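Local coordinates for protein formate-dependent phosphoribosylglycinamide formyltransferase (Mycobacterium tuberculosis H37Rv, PDB 6KHR) that belongs to the ATP-grasp family of enzymes and here forms an assembly of two copies of its chain, at residues S38-I43 with D381-G386; G390-T395 with R407-R412; G156-V161 with L169-V174. One frame throughout, in Å; residues are numbered along the deposited sequence.

How the interactions relate
Starting from the N terminus, residues 38-43 on helix 36-47 meet residues 381-386, so interaction 1 closes a loop of more than 330 residues. Nested inside that loop is interaction 3, a local closure between helix 155-165 and the segment leading into strand 172-173, in the ATP-grasp domain. Interaction 2 follows interaction 1 in series, joining strand 390-395 to the helix after it. Interactions 1 and 2 are neighbours: strands 380-384 and 390-395 pair in one antiparallel sheet, Asp381 N lying 2.8 Å from Leu393 O. Interaction 3 stands apart, its centre about 41 Å from that of interaction 1 and on the opposite side of the chain's centre.

Interaction 1. Residues S38-I43 with D381-G386; sequences SRELAI and DVVIFG
Glu40 and Arg39 reach from the helix to the ring of Phe385. Glu40 OE2 lies 3.4 Å from Phe385 CZ, at the ring edge and near its plane, where the slightly positive C-H groups suit a carboxylate oxygen; the carboxylate itself is turned 78° to the ring. The same OE2 is 3.9 Å from Val383 CG1, so it has both ring edge and valine methyl beside it. Arg39 NH1 approaches more loosely, 4.1 Å from Phe385 CE1.

Behind these touches stands a salt bridge within the helix, Arg39 NH1 to Glu40 OE2 at 3.1 Å, which would supply the acid's countercharge. Arg39 stretches out, CG anti to the backbone N (chi1 173°), while a bend at chi2 (-80°) brings Glu40 OE2 to both NH1 and the ring edge. Ile43 lays CD1 3.7 Å above the centre of the guanidinium.

Farther out, Arg39 NH2 is hydrogen-bonded to Gln46 OE1 of the second subunit, to which Ile384 also bonds by its backbone. Asp381 forms salt bridges to Arg319 of its own chain and to Arg331 of the second subunit. The contact joins the helix following the first strand of a Rossmann-like parallel sheet, the N-terminal domain familiar in ATP-grasp enzymes, to strand 380-384 (Val383), outermost within this chain in the large antiparallel sheet, and to the loop just after it (Phe385).

Interaction 2. Residues G390-T395 with R407-R412; sequences GVALAT and REVASR
Ala392 and Val409 make the tight centre of this strand-on-helix contact. Ala392 CB points at the helix and comes 3.5 Å from Val409 CG1, the methyl that lies anti to the backbone N (chi1 175°). The next helix residue continues the patch: Ala410 CB is 4.0 Å from Ala392 CB, and Ala410 N is 3.8 Å from Ala392 CB. One small side chain is therefore set against two consecutive helix residues, and the backbones can close up until the CA atoms of Ala392 and Ala410 are 5.5 Å apart. The axes of the two segments approach to 7.2 Å, close for a helix lying on a sheet. Alanine suits both places because nothing beyond CB holds the two elements apart, while the branched Val409 covers the strand on one flank. Its other methyl, CG2, touches more lightly at 4.3 Å from Leu393 O.

Val409 also packs on Val382 and Ser380 of the adjoining strand and on Val377, so it is buried by more than its partner across the contact. Leu393 points the other way, to the far face of the sheet, where it meets Ala348 and Val383.

The other side of the helix is loose and faces solvent. Arg407 and Ser411 are exposed and Glu408 partly so, polar residues that can face water, although Arg407 also lies against Arg349 of strand 346-351. Arg412, likewise exposed, is tethered through NE to Gly373 O.

With no hydrogen bond across it, the contact depends on shape. The helix segment runs back at 147° to the strand segment it follows, a local beta-alpha unit in which an amphipathic helix covers one face of an antiparallel sheet.

Interaction 3. Residues G156-V161 with L169-V174; sequences GELQAV and LLVSPV
Ser172 OG donates a hydrogen bond to Pro173 O at 3.0 Å, just after Val171, which meets Leu158 across the contact. The donor stands 41° out of the carbonyl plane, so the bond approaches from above the carbonyl. It ties a serine side chain to the backbone of the following residue, within the short strand 172-173, and takes no part in the crossing to the helix.

That crossing is made of two separate apolar touches. Leu158 CD2 meets Val171 CG2 at 4.0 Å, the two side chains crossing at about a right angle. Although the Leu158 CB does not aim at the other segment, its longer chain brings the terminal methyl there, which is why a leucine suits a position at the flank of the helix. Val171 answers with CG2, the methyl anti to its backbone N, while CG1 sits between the N and the carbonyl carbon (chi1 74°).

Nearly one turn further along the helix, Val161 CG1 lies 3.9 Å from Leu169 CD1, in an oblique crossing. Val161 already points at its partner, and its short branched side chain is enough because Leu169 supplies the reach. Long meets short in both pairs, with the order reversed, and the backbones stay about equally far apart: 8.8 Å between the CA atoms of Leu158 and Val171, 9.0 Å between those of Val161 and Leu169.

Val152 touches both Leu158 and Val161, and Trp150 also packs on Val161; Val171 rests on Val214. Helix 155-165 thus packs on strand 149-152 and on the lead-in to strand 172-173, the two outer strands of a small ATP-grasp sheet. The segments are held by hydrophobic and van der Waals packing, with no directional bond across it to fix the orientation.

Interaction 1. Residues S38-I43 with D381-G386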
loop_
_atom_site.group_PDB
_atom_site.type_symbol
_atom_site.label_atom_id
_atom_site.label_comp_id
_atom_site.label_asym_id
_atom_site.label_seq_id
_atom_site.Cartn_x
_atom_site.Cartn_y
_atom_site.Cartn_z
ATOM N N SER A 38 -7.466 7.178 6.431
ATOM C CA SER A 38 -8.415 7.601 5.411
ATOM C C SER A 38 -7.725 7.801 4.058
ATOM O O SER A 38 -8.329 7.542 3.009
ATOM C CB SER A 38 -9.103 8.879 5.884
ATOM O OG SER A 38 -10.214 9.213 5.083
ATOM N N ARG A 39 -6.457 8.230 4.053
ATOM C CA ARG A 39 -5.774 8.439 2.779
ATOM C C ARG A 39 -5.411 7.117 2.114
ATOM O O ARG A 39 -5.604 6.951 0.905
ATOM C CB ARG A 39 -4.523 9.299 2.965
ATOM C CG ARG A 39 -3.682 9.405 1.700
ATOM C CD ARG A 39 -2.343 10.119 1.891
ATOM N NE ARG A 39 -1.532 10.045 0.673
ATOM C CZ ARG A 39 -0.557 9.159 0.475
ATOM N NH1 ARG A 39 -0.250 8.277 1.426
ATOM N NH2 ARG A 39 0.119 9.161 -0.668
ATOM N N GLU A 40 -4.896 6.169 2.887
ATOM C CA GLU A 40 -4.514 4.883 2.320
ATOM C C GLU A 40 -5.742 4.119 1.827
ATOM O O GLU A 40 -5.749 3.591 0.710
ATOM C CB GLU A 40 -3.726 4.074 3.363
ATOM C CG GLU A 40 -2.574 4.835 4.001
ATOM C CD GLU A 40 -1.323 4.866 3.125
ATOM O OE1 GLU A 40 -1.141 3.926 2.323
ATOM O OE2 GLU A 40 -0.524 5.827 3.238
ATOM N N LEU A 41 -6.792 4.055 2.656
ATOM C CA LEU A 41 -8.057 3.496 2.210
ATOM C C LEU A 41 -8.500 4.122 0.893
ATOM O O LEU A 41 -9.045 3.431 0.022
ATOM C CB LEU A 41 -9.132 3.696 3.295
ATOM C CG LEU A 41 -10.546 3.236 2.917
ATOM C CD1 LEU A 41 -10.513 1.793 2.459
ATOM C CD2 LEU A 41 -11.623 3.432 4.021
ATOM N N ALA A 42 -8.247 5.418 0.717
ATOM C CA ALA A 42 -8.715 6.098 -0.481
ATOM C C ALA A 42 -7.906 5.669 -1.698
ATOM O O ALA A 42 -8.453 5.505 -2.799
ATOM C CB ALA A 42 -8.650 7.609 -0.276
ATOM N N ILE A 43 -6.600 5.492 -1.517
ATOM C CA ILE A 43 -5.779 4.929 -2.579
ATOM C C ILE A 43 -6.290 3.543 -2.929
ATOM O O ILE A 43 -6.560 3.240 -4.096
ATOM C CB ILE A 43 -4.301 4.902 -2.148
ATOM C CG1 ILE A 43 -3.713 6.310 -2.138
ATOM C CG2 ILE A 43 -3.487 3.941 -3.009
ATOM C CD1 ILE A 43 -2.389 6.396 -1.368
ATOM N N ASP A 381 10.710 -0.321 5.674
ATOM C CA ASP A 381 9.876 0.629 4.929
ATOM C C ASP A 381 9.483 1.752 5.871
ATOM O O ASP A 381 9.619 1.635 7.042
ATOM C CB ASP A 381 8.676 -0.032 4.270
ATOM C CG ASP A 381 8.268 0.657 2.984
ATOM O OD1 ASP A 381 8.928 1.629 2.601
ATOM O OD2 ASP A 381 7.294 0.220 2.385
ATOM N N VAL A 382 8.928 2.793 5.291
ATOM C CA VAL A 382 8.541 3.984 6.076
ATOM C C VAL A 382 7.345 4.660 5.407
ATOM O O VAL A 382 7.174 4.468 4.263
ATOM C CB VAL A 382 9.780 4.883 6.207
ATOM C CG1 VAL A 382 9.507 6.353 6.130
ATOM C CG2 VAL A 382 10.537 4.589 7.454
ATOM N N VAL A 383 6.467 5.280 6.184
ATOM C CA VAL A 383 5.324 6.077 5.676
ATOM C C VAL A 383 5.388 7.421 6.393
ATOM O O VAL A 383 5.092 7.438 7.540
ATOM C CB VAL A 383 3.985 5.379 5.939
ATOM C CG1 VAL A 383 2.874 5.993 5.126
ATOM C CG2 VAL A 383 4.041 3.909 5.662
ATOM N N ILE A 384 5.806 8.485 5.710
ATOM C CA ILE A 384 5.956 9.854 6.279
ATOM C C ILE A 384 4.615 10.560 6.173
ATOM O O ILE A 384 4.002 10.420 5.154
ATOM C CB ILE A 384 7.070 10.609 5.545
ATOM C CG1 ILE A 384 8.389 9.903 5.771
ATOM C CG2 ILE A 384 7.164 12.041 6.010
ATOM C CD1 ILE A 384 8.476 9.424 7.144
ATOM N N PHE A 385 4.223 11.348 7.169
ATOM C CA PHE A 385 2.844 11.875 7.115
ATOM C C PHE A 385 2.647 13.320 7.571
ATOM O O PHE A 385 1.489 13.597 7.881
ATOM C CB PHE A 385 1.962 11.019 8.023
ATOM C CG PHE A 385 1.238 9.924 7.293
ATOM C CD1 PHE A 385 0.633 10.179 6.073
ATOM C CD2 PHE A 385 1.181 8.649 7.814
ATOM C CE1 PHE A 385 -0.017 9.179 5.376
ATOM C CE2 PHE A 385 0.527 7.653 7.111
ATOM C CZ PHE A 385 -0.072 7.918 5.901
ATOM N N GLY A 386 3.631 14.208 7.609
ATOM C CA GLY A 386 3.225 15.559 8.053
ATOM C C GLY A 386 3.897 15.962 9.345
ATOM O O GLY A 386 5.104 15.705 9.437
#

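Interaction 2. Residues G390-T395 with R407-R412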
loop_
_atom_site.group_PDB
_atom_site.type_symbol
_atom_site.label_atom_id
_atom_site.label_comp_id
_atom_site.label_asym_id
_atom_site.label_seq_id
_atom_site.Cartn_x
_atom_site.Cartn_y
_atom_site.Cartn_z
ATOM N N GLY A 390 4.613 9.466 11.496
ATOM C CA GLY A 390 5.336 8.570 10.624
ATOM C C GLY A 390 5.213 7.160 11.143
ATOM O O GLY A 390 4.972 6.941 12.332
ATOM N N VAL A 391 5.382 6.198 10.245
ATOM C CA VAL A 391 5.362 4.784 10.585
ATOM C C VAL A 391 6.672 4.158 10.140
ATOM O O VAL A 391 7.066 4.281 8.972
ATOM C CB VAL A 391 4.168 4.055 9.940
ATOM C CG1 VAL A 391 4.199 2.588 10.320
ATOM C CG2 VAL A 391 2.835 4.706 10.346
ATOM N N ALA A 392 7.340 3.480 11.063
ATOM C CA ALA A 392 8.529 2.700 10.749
ATOM C C ALA A 392 8.129 1.238 10.627
ATOM O O ALA A 392 7.372 0.726 11.461
ATOM C CB ALA A 392 9.597 2.863 11.830
ATOM N N LEU A 393 8.620 0.570 9.575
ATOM C CA LEU A 393 8.215 -0.806 9.321
ATOM C C LEU A 393 9.408 -1.669 8.960
ATOM O O LEU A 393 10.313 -1.226 8.253
ATOM C CB LEU A 393 7.184 -0.888 8.194
ATOM C CG LEU A 393 5.923 -0.040 8.361
ATOM C CD1 LEU A 393 5.493 0.553 7.023
ATOM C CD2 LEU A 393 4.830 -0.891 8.918
ATOM N N ALA A 394 9.380 -2.912 9.421
ATOM C CA ALA A 394 10.339 -3.916 9.005
ATOM C C ALA A 394 9.632 -5.259 8.913
ATOM O O ALA A 394 8.643 -5.504 9.612
ATOM C CB ALA A 394 11.493 -4.026 9.986
ATOM N N THR A 395 10.144 -6.125 8.050
ATOM C CA THR A 395 9.780 -7.529 8.084
ATOM C C THR A 395 11.051 -8.342 8.231
ATOM O O THR A 395 12.146 -7.813 8.132
ATOM C CB THR A 395 8.990 -7.951 6.833
ATOM O OG1 THR A 395 9.734 -7.601 5.657
ATOM C CG2 THR A 395 7.578 -7.280 6.829
ATOM N N ARG A 407 12.688 -1.074 15.498
ATOM C CA ARG A 407 13.182 -0.135 16.493
ATOM C C ARG A 407 14.401 0.610 15.946
ATOM O O ARG A 407 14.568 1.806 16.212
ATOM C CB ARG A 407 13.461 -0.889 17.789
ATOM C CG ARG A 407 14.238 -0.159 18.836
ATOM C CD ARG A 407 15.260 -1.100 19.453
ATOM N NE ARG A 407 14.758 -1.746 20.659
ATOM C CZ ARG A 407 15.016 -1.315 21.893
ATOM N NH1 ARG A 407 15.778 -0.243 22.079
ATOM N NH2 ARG A 407 14.516 -1.958 22.942
ATOM N N GLU A 408 15.219 -0.058 15.120
ATOM C CA GLU A 408 16.336 0.622 14.480
ATOM C C GLU A 408 15.838 1.679 13.501
ATOM O O GLU A 408 16.233 2.846 13.586
ATOM C CB GLU A 408 17.248 -0.394 13.793
ATOM C CG GLU A 408 18.506 -0.732 14.596
ATOM C CD GLU A 408 19.188 -2.034 14.165
ATOM O OE1 GLU A 408 18.584 -2.829 13.407
ATOM O OE2 GLU A 408 20.343 -2.266 14.589
ATOM N N VAL A 409 14.919 1.301 12.603
ATOM C CA VAL A 409 14.346 2.269 11.664
ATOM C C VAL A 409 13.806 3.489 12.404
ATOM O O VAL A 409 14.080 4.639 12.032
ATOM C CB VAL A 409 13.240 1.613 10.819
ATOM C CG1 VAL A 409 12.584 2.665 9.953
ATOM C CG2 VAL A 409 13.811 0.488 9.966
ATOM N N ALA A 410 13.020 3.247 13.463
ATOM C CA ALA A 410 12.433 4.350 14.222
ATOM C C ALA A 410 13.508 5.176 14.907
ATOM O O ALA A 410 13.438 6.411 14.930
ATOM C CB ALA A 410 11.439 3.816 15.252
ATOM N N SER A 411 14.519 4.517 15.465
ATOM C CA SER A 411 15.572 5.252 16.141
ATOM C C SER A 411 16.316 6.170 15.170
ATOM O O SER A 411 16.528 7.351 15.467
ATOM C CB SER A 411 16.525 4.283 16.821
ATOM O OG SER A 411 17.597 4.994 17.401
ATOM N N ARG A 412 16.693 5.652 13.984
ATOM C CA ARG A 412 17.402 6.474 12.993
ATOM C C ARG A 412 16.538 7.597 12.445
ATOM O O ARG A 412 17.057 8.491 11.772
ATOM C CB ARG A 412 17.888 5.647 11.788
ATOM C CG ARG A 412 18.361 4.245 12.098
ATOM C CD ARG A 412 19.844 4.080 12.073
ATOM N NE ARG A 412 20.279 3.328 10.901
ATOM C CZ ARG A 412 20.769 2.092 10.936
ATOM N NH1 ARG A 412 21.149 1.496 9.813
ATOM N NH2 ARG A 412 20.888 1.455 12.091
#

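Interaction 3. Residues G156-V161 with L169-V174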
loop_
_atom_site.group_PDB
_atom_site.type_symbol
_atom_site.label_atom_id
_atom_site.label_comp_id
_atom_site.label_asym_id
_atom_site.label_seq_id
_atom_site.Cartn_x
_atom_site.Cartn_y
_atom_site.Cartn_z
ATOM N N GLY A 156 -20.269 6.507 47.731
ATOM C CA GLY A 156 -20.651 5.279 48.407
ATOM C C GLY A 156 -20.614 4.063 47.501
ATOM O O GLY A 156 -20.207 2.979 47.922
ATOM N N GLU A 157 -21.041 4.222 46.249
ATOM C CA GLU A 157 -20.946 3.117 45.308
ATOM C C GLU A 157 -19.495 2.660 45.153
ATOM O O GLU A 157 -19.202 1.460 45.191
ATOM C CB GLU A 157 -21.562 3.523 43.972
ATOM N N LEU A 158 -18.569 3.612 45.028
ATOM C CA LEU A 158 -17.150 3.262 45.016
ATOM C C LEU A 158 -16.760 2.519 46.279
ATOM O O LEU A 158 -16.053 1.506 46.221
ATOM C CB LEU A 158 -16.294 4.515 44.885
ATOM C CG LEU A 158 -16.154 5.135 43.511
ATOM C CD1 LEU A 158 -15.718 6.585 43.658
ATOM C CD2 LEU A 158 -15.142 4.325 42.725
ATOM N N GLN A 159 -17.193 3.036 47.434
ATOM C CA GLN A 159 -16.819 2.446 48.717
ATOM C C GLN A 159 -17.093 0.948 48.731
ATOM O O GLN A 159 -16.220 0.145 49.080
ATOM C CB GLN A 159 -17.575 3.137 49.855
ATOM C CG GLN A 159 -16.699 3.909 50.831
ATOM C CD GLN A 159 -16.244 5.238 50.268
ATOM O OE1 GLN A 159 -16.604 5.600 49.153
ATOM N NE2 GLN A 159 -15.454 5.977 51.038
ATOM N N ALA A 160 -18.302 0.557 48.336
ATOM C CA ALA A 160 -18.649 -0.858 48.303
ATOM C C ALA A 160 -17.689 -1.620 47.400
ATOM O O ALA A 160 -17.064 -2.598 47.827
ATOM C CB ALA A 160 -20.095 -1.036 47.850
ATOM N N VAL A 161 -17.522 -1.147 46.164
ATOM C CA VAL A 161 -16.759 -1.891 45.171
ATOM C C VAL A 161 -15.378 -2.217 45.714
ATOM O O VAL A 161 -14.917 -3.358 45.635
ATOM C CB VAL A 161 -16.688 -1.107 43.847
ATOM C CG1 VAL A 161 -15.702 -1.772 42.883
ATOM C CG2 VAL A 161 -18.078 -1.007 43.222
ATOM N N LEU A 169 -7.631 -1.111 41.981
ATOM C CA LEU A 169 -8.803 -0.787 41.135
ATOM C C LEU A 169 -8.370 0.236 40.095
ATOM O O LEU A 169 -7.315 0.829 40.232
ATOM C CB LEU A 169 -9.911 -0.213 42.001
ATOM C CG LEU A 169 -10.914 -1.237 42.494
ATOM C CD1 LEU A 169 -12.023 -0.567 43.274
ATOM C CD2 LEU A 169 -11.488 -1.995 41.330
ATOM N N LEU A 170 -9.193 0.433 39.089
ATOM C CA LEU A 170 -8.808 1.321 37.982
ATOM C C LEU A 170 -9.907 2.349 37.834
ATOM O O LEU A 170 -10.644 2.267 36.881
ATOM C CB LEU A 170 -8.762 0.443 36.736
ATOM C CG LEU A 170 -7.477 0.516 35.938
ATOM C CD1 LEU A 170 -7.208 1.948 35.513
ATOM C CD2 LEU A 170 -6.332 -0.041 36.757
ATOM N N VAL A 171 -9.997 3.283 38.763
ATOM C CA VAL A 171 -11.106 4.259 38.665
ATOM C C VAL A 171 -10.846 5.173 37.481
ATOM O O VAL A 171 -9.817 5.778 37.420
ATOM C CB VAL A 171 -11.328 5.041 39.958
ATOM C CG1 VAL A 171 -10.236 6.062 40.150
ATOM C CG2 VAL A 171 -12.674 5.725 39.906
ATOM N N SER A 172 -11.822 5.252 36.603
ATOM C CA SER A 172 -11.764 6.003 35.374
ATOM C C SER A 172 -13.067 6.764 35.212
ATOM O O SER A 172 -14.136 6.256 35.587
ATOM C CB SER A 172 -11.548 5.076 34.169
ATOM O OG SER A 172 -11.872 5.734 32.963
ATOM N N PRO A 173 -13.014 7.986 34.694
ATOM C CA PRO A 173 -14.255 8.675 34.327
ATOM C C PRO A 173 -14.952 7.915 33.209
ATOM O O PRO A 173 -14.307 7.418 32.287
ATOM C CB PRO A 173 -13.776 10.062 33.874
ATOM C CG PRO A 173 -12.307 9.872 33.534
ATOM C CD PRO A 173 -11.809 8.794 34.441
ATOM N N VAL A 174 -16.276 7.812 33.307
ATOM C CA VAL A 174 -17.047 6.940 32.413
ATOM C C VAL A 174 -16.831 7.258 30.938
ATOM O O VAL A 174 -16.438 8.368 30.579
ATOM C CB VAL A 174 -18.544 7.010 32.728
ATOM C CG1 VAL A 174 -19.131 8.320 32.219
ATOM C CG2 VAL A 174 -19.267 5.822 32.117
#